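Local coordinates for putative acyl-[acyl-carrier-protein] desaturase DesA2 (Mycobacterium tuberculosis, PDB 1ZA0), which probably acts as an iron-dependent acyl-[acyl-carrier-protein] desaturase in mycobacterial fatty acid biosynthesis, at residues His108-Ala113 against Asp183-Asp188; Glu70-Leu75 against Ala163-Asn168. One frame throughout, in Å; residues are numbered along the deposited sequence. Where two conformers were deposited one is given.

In the fold
Both interactions join helices of the four-helix bundle, and their centres lie about 10 Å apart. Along the chain their segments alternate: 70-75 on helix 63-77, 108-113 on helix 95-121, 163-168 on helix 148-172 and 183-188 on helix 176-206. Each interaction therefore pairs a helix with the next but one, and the two pairs pack on each other, with Cys166 against Ile185 and Ala186, and Leu73 against the backbone of Ala111. Interaction 1 contains a predicted iron ligand, His110, whose side chain is about 5 Å from the bound manganese. Interaction 2 is an apolar neighbour, its Cys166 side chain about 8 Å from that ion, so they bring all four helices into contact near the metal site.

Interaction 1: His108-Ala113 against Asp183-Asp188; sequences HLHAIA and DRIARD. With EDO (1,2-ethanediol), chain C.
His110, its CG anti to the carbonyl carbon (chi1 -61°), which turns the ring toward helix 176-206, is gripped by that helix at its edge and one face. At the edge, NE2 donates a nearly straight hydrogen bond to OD2 of Asp188 (2.8 Å, N-H...O 171°), the acceptor lying in the ring plane and using the anti lone pair of OD2. Ring and carboxylate are close to coplanar. Ile185 covers one face: its CG2 stands over the ring centre, 4.0 Å from the centroid, in a CH-pi contact, while its CG1 comes within 3.7 Å of CD2 of His110. A carboxylate on the outer nitrogen of a ligand histidine is a second-shell feature known from ferritin-like four-helix diiron proteins, which this pair resembles. His110 is a predicted iron ligand but not a manganese ligand here, and its ND1 hydrogen-bonds NZ of Lys76 on helix 63-77. A second hydrogen bond to OD2 of Asp188, from NE1 of Trp32, helps fix the rotation of the carboxylate. OD1 of Asp188 accepts a hydrogen bond from O2 of 1,2-ethanediol (2.7 Å), probably a crystallisation additive, also hydrogen-bonded to the backbone N of Trp32 and touching CD2 of Leu109 through its C1.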
loop_
_atom_site.group_PDB
_atom_site.type_symbol
_atom_site.label_atom_id
_atom_site.label_comp_id
_atom_site.label_asym_id
_atom_site.label_seq_id
_atom_site.Cartn_x
_atom_site.Cartn_y
_atom_site.Cartn_z
ATOM N N HIS A 108 -5.260 -8.708 -0.788
ATOM C CA HIS A 108 -5.128 -9.819 -1.695
ATOM C C HIS A 108 -5.678 -9.468 -3.078
ATOM O O HIS A 108 -5.126 -9.844 -4.075
ATOM C CB HIS A 108 -5.932 -11.007 -1.215
ATOM C CG HIS A 108 -5.641 -12.245 -1.989
ATOM N ND1 HIS A 108 -6.388 -13.390 -1.859
ATOM C CD2 HIS A 108 -4.677 -12.526 -2.905
ATOM C CE1 HIS A 108 -5.874 -14.339 -2.627
ATOM N NE2 HIS A 108 -4.837 -13.840 -3.275
ATOM N N LEU A 109 -6.847 -8.858 -3.086
ATOM C CA LEU A 109 -7.520 -8.386 -4.272
ATOM C C LEU A 109 -6.625 -7.486 -5.141
ATOM O O LEU A 109 -6.568 -7.678 -6.359
ATOM C CB LEU A 109 -8.841 -7.701 -3.925
ATOM C CG LEU A 109 -9.645 -7.324 -5.209
ATOM C CD1 LEU A 109 -10.500 -8.507 -5.699
ATOM C CD2 LEU A 109 -10.492 -6.137 -4.955
ATOM N N HIS A 110 -5.882 -6.594 -4.502
ATOM C CA HIS A 110 -4.954 -5.708 -5.142
ATOM C C HIS A 110 -3.868 -6.511 -5.840
ATOM O O HIS A 110 -3.579 -6.248 -7.015
ATOM C CB HIS A 110 -4.249 -4.754 -4.082
ATOM C CG HIS A 110 -5.215 -3.871 -3.354
ATOM N ND1 HIS A 110 -4.891 -3.195 -2.181
ATOM C CD2 HIS A 110 -6.486 -3.498 -3.675
ATOM C CE1 HIS A 110 -5.942 -2.470 -1.819
ATOM N NE2 HIS A 110 -6.918 -2.634 -2.709
ATOM N N ALA A 111 -3.296 -7.493 -5.123
ATOM C CA ALA A 111 -2.244 -8.360 -5.673
ATOM C C ALA A 111 -2.788 -9.154 -6.914
ATOM O O ALA A 111 -2.112 -9.255 -7.939
ATOM C CB ALA A 111 -1.713 -9.310 -4.592
ATOM N N ILE A 112 -4.018 -9.647 -6.861
ATOM C CA ILE A 112 -4.540 -10.414 -7.986
ATOM C C ILE A 112 -4.690 -9.506 -9.197
ATOM O O ILE A 112 -4.327 -9.890 -10.325
ATOM C CB ILE A 112 -5.913 -11.027 -7.657
ATOM C CG1 ILE A 112 -5.797 -12.097 -6.530
ATOM C CG2 ILE A 112 -6.506 -11.650 -8.885
ATOM C CD1 ILE A 112 -7.238 -12.311 -5.827
ATOM N N ALA A 113 -5.295 -8.327 -8.980
ATOM C CA ALA A 113 -5.548 -7.385 -10.075
ATOM C C ALA A 113 -4.193 -7.014 -10.753
ATOM O O ALA A 113 -4.059 -7.082 -11.965
ATOM C CB ALA A 113 -6.186 -6.131 -9.586
ATOM N N ASP A 183 -6.098 3.590 -9.410
ATOM C CA ASP A 183 -6.993 4.489 -8.688
ATOM C C ASP A 183 -7.912 3.709 -7.701
ATOM O O ASP A 183 -8.151 4.200 -6.601
ATOM C CB ASP A 183 -7.829 5.223 -9.715
ATOM C CG ASP A 183 -8.903 6.045 -9.117
ATOM O OD1 ASP A 183 -8.586 7.167 -8.645
ATOM O OD2 ASP A 183 -10.069 5.655 -9.127
ATOM N N ARG A 184 -8.446 2.544 -8.091
ATOM C CA ARG A 184 -9.233 1.711 -7.144
ATOM C C ARG A 184 -8.396 1.339 -5.928
ATOM O O ARG A 184 -8.873 1.446 -4.786
ATOM C CB ARG A 184 -9.842 0.444 -7.784
ATOM C CG ARG A 184 -11.061 0.642 -8.666
ATOM C CD ARG A 184 -12.398 1.087 -7.973
ATOM N NE ARG A 184 -13.520 0.922 -8.913
ATOM C CZ ARG A 184 -14.814 0.732 -8.612
ATOM N NH1 ARG A 184 -15.687 0.586 -9.607
ATOM N NH2 ARG A 184 -15.247 0.695 -7.356
ATOM N N ILE A 185 -7.176 0.871 -6.166
ATOM C CA ILE A 185 -6.241 0.505 -5.103
ATOM C C ILE A 185 -5.948 1.693 -4.172
ATOM O O ILE A 185 -6.000 1.554 -2.895
ATOM C CB ILE A 185 -4.933 -0.041 -5.678
ATOM C CG1 ILE A 185 -5.171 -1.375 -6.399
ATOM C CG2 ILE A 185 -3.881 -0.232 -4.574
ATOM C CD1 ILE A 185 -3.854 -1.979 -6.997
ATOM N N ALA A 186 -5.686 2.862 -4.785
ATOM C CA ALA A 186 -5.395 4.078 -4.010
ATOM C C ALA A 186 -6.549 4.409 -3.052
ATOM O O ALA A 186 -6.276 4.780 -1.899
ATOM C CB ALA A 186 -5.147 5.232 -4.885
ATOM N N ARG A 187 -7.775 4.320 -3.540
ATOM C CA ARG A 187 -8.976 4.572 -2.740
ATOM C C ARG A 187 -9.162 3.588 -1.576
ATOM O O ARG A 187 -9.619 3.975 -0.470
ATOM C CB ARG A 187 -10.206 4.584 -3.608
ATOM C CG ARG A 187 -10.250 5.734 -4.557
ATOM C CD ARG A 187 -11.440 5.726 -5.514
ATOM N NE ARG A 187 -11.175 6.630 -6.649
ATOM C CZ ARG A 187 -11.239 7.960 -6.584
ATOM N NH1 ARG A 187 -11.668 8.581 -5.457
ATOM N NH2 ARG A 187 -10.935 8.678 -7.662
ATOM N N ASP A 188 -8.792 2.337 -1.794
ATOM C CA ASP A 188 -8.762 1.352 -0.726
ATOM C C ASP A 188 -7.695 1.716 0.273
ATOM O O ASP A 188 -7.958 1.649 1.465
ATOM C CB ASP A 188 -8.523 -0.076 -1.238
ATOM C CG ASP A 188 -9.710 -0.671 -1.933
ATOM O OD1 ASP A 188 -10.897 -0.249 -1.758
ATOM O OD2 ASP A 188 -9.549 -1.646 -2.707
HETATM C C1 EDO C . -12.364 -4.027 -2.818
HETATM O O1 EDO C . -13.512 -4.317 -3.562
HETATM C C2 EDO C . -12.654 -2.922 -1.824
HETATM O O2 EDO C . -13.090 -1.727 -2.442
#

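Interaction 2: Glu70-Leu75 against Ala163-Asn168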
loop_
_atom_site.group_PDB
_atom_site.type_symbol
_atom_site.label_atom_id
_atom_site.label_comp_id
_atom_site.label_asym_id
_atom_site.label_seq_id
_atom_site.Cartn_x
_atom_site.Cartn_y
_atom_site.Cartn_z
ATOM N N GLU A 70 5.575 -3.404 -10.069
ATOM C CA GLU A 70 6.294 -4.575 -9.572
ATOM C C GLU A 70 6.596 -4.442 -8.111
ATOM O O GLU A 70 6.424 -5.395 -7.369
ATOM C CB GLU A 70 7.583 -4.832 -10.349
ATOM C CG GLU A 70 7.292 -5.141 -11.794
ATOM C CD GLU A 70 8.525 -5.422 -12.618
ATOM O OE1 GLU A 70 9.325 -4.512 -12.932
ATOM O OE2 GLU A 70 8.655 -6.609 -12.977
ATOM N N ILE A 71 6.974 -3.232 -7.677
ATOM C CA ILE A 71 7.167 -2.987 -6.248
ATOM C C ILE A 71 5.885 -3.216 -5.481
ATOM O O ILE A 71 5.895 -3.882 -4.441
ATOM C CB ILE A 71 7.701 -1.539 -6.016
ATOM C CG1 ILE A 71 9.120 -1.426 -6.566
ATOM C CG2 ILE A 71 7.606 -1.153 -4.485
ATOM C CD1 ILE A 71 9.525 0.045 -6.830
ATOM N N LEU A 72 4.745 -2.728 -6.006
ATOM C CA LEU A 72 3.451 -2.898 -5.321
ATOM C C LEU A 72 3.053 -4.356 -5.184
ATOM O O LEU A 72 2.537 -4.840 -4.125
ATOM C CB LEU A 72 2.306 -2.172 -6.031
ATOM C CG LEU A 72 2.098 -0.709 -5.772
ATOM C CD1 LEU A 72 0.954 -0.126 -6.649
ATOM C CD2 LEU A 72 1.885 -0.479 -4.306
ATOM N N LEU A 73 3.280 -5.044 -6.279
ATOM C CA LEU A 73 2.915 -6.441 -6.352
ATOM C C LEU A 73 3.698 -7.263 -5.344
ATOM O O LEU A 73 3.111 -8.107 -4.581
ATOM C CB LEU A 73 3.112 -6.936 -7.762
ATOM C CG LEU A 73 2.879 -8.444 -7.912
ATOM C CD1 LEU A 73 1.425 -8.837 -7.483
ATOM C CD2 LEU A 73 3.209 -8.905 -9.299
ATOM N N ILE A 74 5.005 -6.993 -5.255
ATOM C CA ILE A 74 5.859 -7.730 -4.321
ATOM C C ILE A 74 5.390 -7.478 -2.887
ATOM O O ILE A 74 5.293 -8.391 -2.071
ATOM C CB ILE A 74 7.352 -7.303 -4.473
ATOM C CG1 ILE A 74 7.944 -7.729 -5.817
ATOM C CG2 ILE A 74 8.232 -7.828 -3.320
ATOM C CD1 ILE A 74 8.226 -9.167 -5.910
ATOM N N LEU A 75 5.119 -6.225 -2.573
ATOM C CA LEU A 75 4.670 -5.841 -1.223
ATOM C C LEU A 75 3.294 -6.445 -0.902
ATOM O O LEU A 75 3.046 -6.965 0.199
ATOM C CB LEU A 75 4.617 -4.330 -1.106
ATOM C CG LEU A 75 5.960 -3.581 -1.130
ATOM C CD1 LEU A 75 5.755 -2.101 -0.969
ATOM C CD2 LEU A 75 6.943 -4.159 -0.037
ATOM N N ALA A 163 -1.068 4.845 0.178
ATOM C CA ALA A 163 -2.039 5.763 -0.387
ATOM C C ALA A 163 -1.362 6.859 -1.240
ATOM O O ALA A 163 -1.841 7.105 -2.344
ATOM C CB ALA A 163 -2.892 6.371 0.694
ATOM N N VAL A 164 -0.249 7.417 -0.759
ATOM C CA VAL A 164 0.534 8.413 -1.477
ATOM C C VAL A 164 1.201 7.819 -2.762
ATOM O O VAL A 164 1.064 8.351 -3.864
ATOM C CB VAL A 164 1.580 9.011 -0.555
ATOM C CG1 VAL A 164 2.543 9.914 -1.299
ATOM C CG2 VAL A 164 0.857 9.823 0.605
ATOM N N PHE A 165 1.862 6.681 -2.591
ATOM C CA PHE A 165 2.414 5.912 -3.708
ATOM C C PHE A 165 1.404 5.675 -4.810
ATOM O O PHE A 165 1.680 6.019 -5.955
ATOM C CB PHE A 165 3.019 4.601 -3.158
ATOM C CG PHE A 165 3.821 3.789 -4.140
ATOM C CD1 PHE A 165 5.194 3.655 -3.991
ATOM C CD2 PHE A 165 3.176 3.079 -5.178
ATOM C CE1 PHE A 165 5.960 2.848 -4.879
ATOM C CE2 PHE A 165 3.899 2.256 -6.033
ATOM C CZ PHE A 165 5.326 2.171 -5.895
ATOM N N CYS A 166 0.210 5.131 -4.486
ATOM C CA CYS A 166 -0.723 4.741 -5.500
ATOM C C CYS A 166 -1.453 5.953 -6.108
ATOM O O CYS A 166 -1.794 5.950 -7.308
ATOM C CB CYS A 166 -1.745 3.735 -4.961
ATOM S SG CYS A 166 -1.016 2.150 -4.547
ATOM N N ARG A 167 -1.717 6.972 -5.280
ATOM C CA ARG A 167 -2.229 8.220 -5.795
ATOM C C ARG A 167 -1.266 8.855 -6.846
ATOM O O ARG A 167 -1.725 9.260 -7.946
ATOM C CB ARG A 167 -2.537 9.213 -4.661
ATOM C CG ARG A 167 -3.121 10.519 -5.219
ATOM N N ASN A 168 0.030 8.916 -6.509
ATOM C CA ASN A 168 1.009 9.564 -7.324
ATOM C C ASN A 168 1.176 8.738 -8.581
ATOM O O ASN A 168 1.392 9.272 -9.680
ATOM C CB ASN A 168 2.372 9.739 -6.607
ATOM C CG ASN A 168 2.310 10.735 -5.432
ATOM O OD1 ASN A 168 1.298 11.464 -5.267
ATOM N ND2 ASN A 168 3.406 10.799 -4.655
#
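Phe165 reaches across to Leu72 and Ile71 from helix 148-172, its CG anti to the backbone N (chi1 -171°), which sends the ring out toward helix 63-77. The closest approach is between CE2 of Phe165 and CG of Leu72, at 3.5 Å. CD2 of Phe165 meets CD2 of the same leucine at 3.9 Å, so the branch point and one methyl of Leu72 lie along this side of the ring, obliquely to it, and the two side chains run past each other in opposite directions. At the ring's far end CZ comes more loosely to CG2 of Ile71 (4.3 Å). One residue on, SG of Cys166 meets the same isopropyl group, 3.7 Å from CD1 of Leu72 and only slightly farther from CD2, so the isopropyl group faces the notch between ring and sulfur. The same cysteine also packs on Ile185 and Ala186 of helix 176-206, while Ile71 continues to Leu236 and Val239 of helix 233-241. The contact is buried and apolar. Side chains of this size bridge segment axes 12.0 Å apart, with N-to-C directions 145° from one another, roughly antiparallel. The contact is part of the hydrophobic interior of the four-helix bundle, here the ferritin-like bundle of the type 2 fatty acid desaturases, close to its metal site.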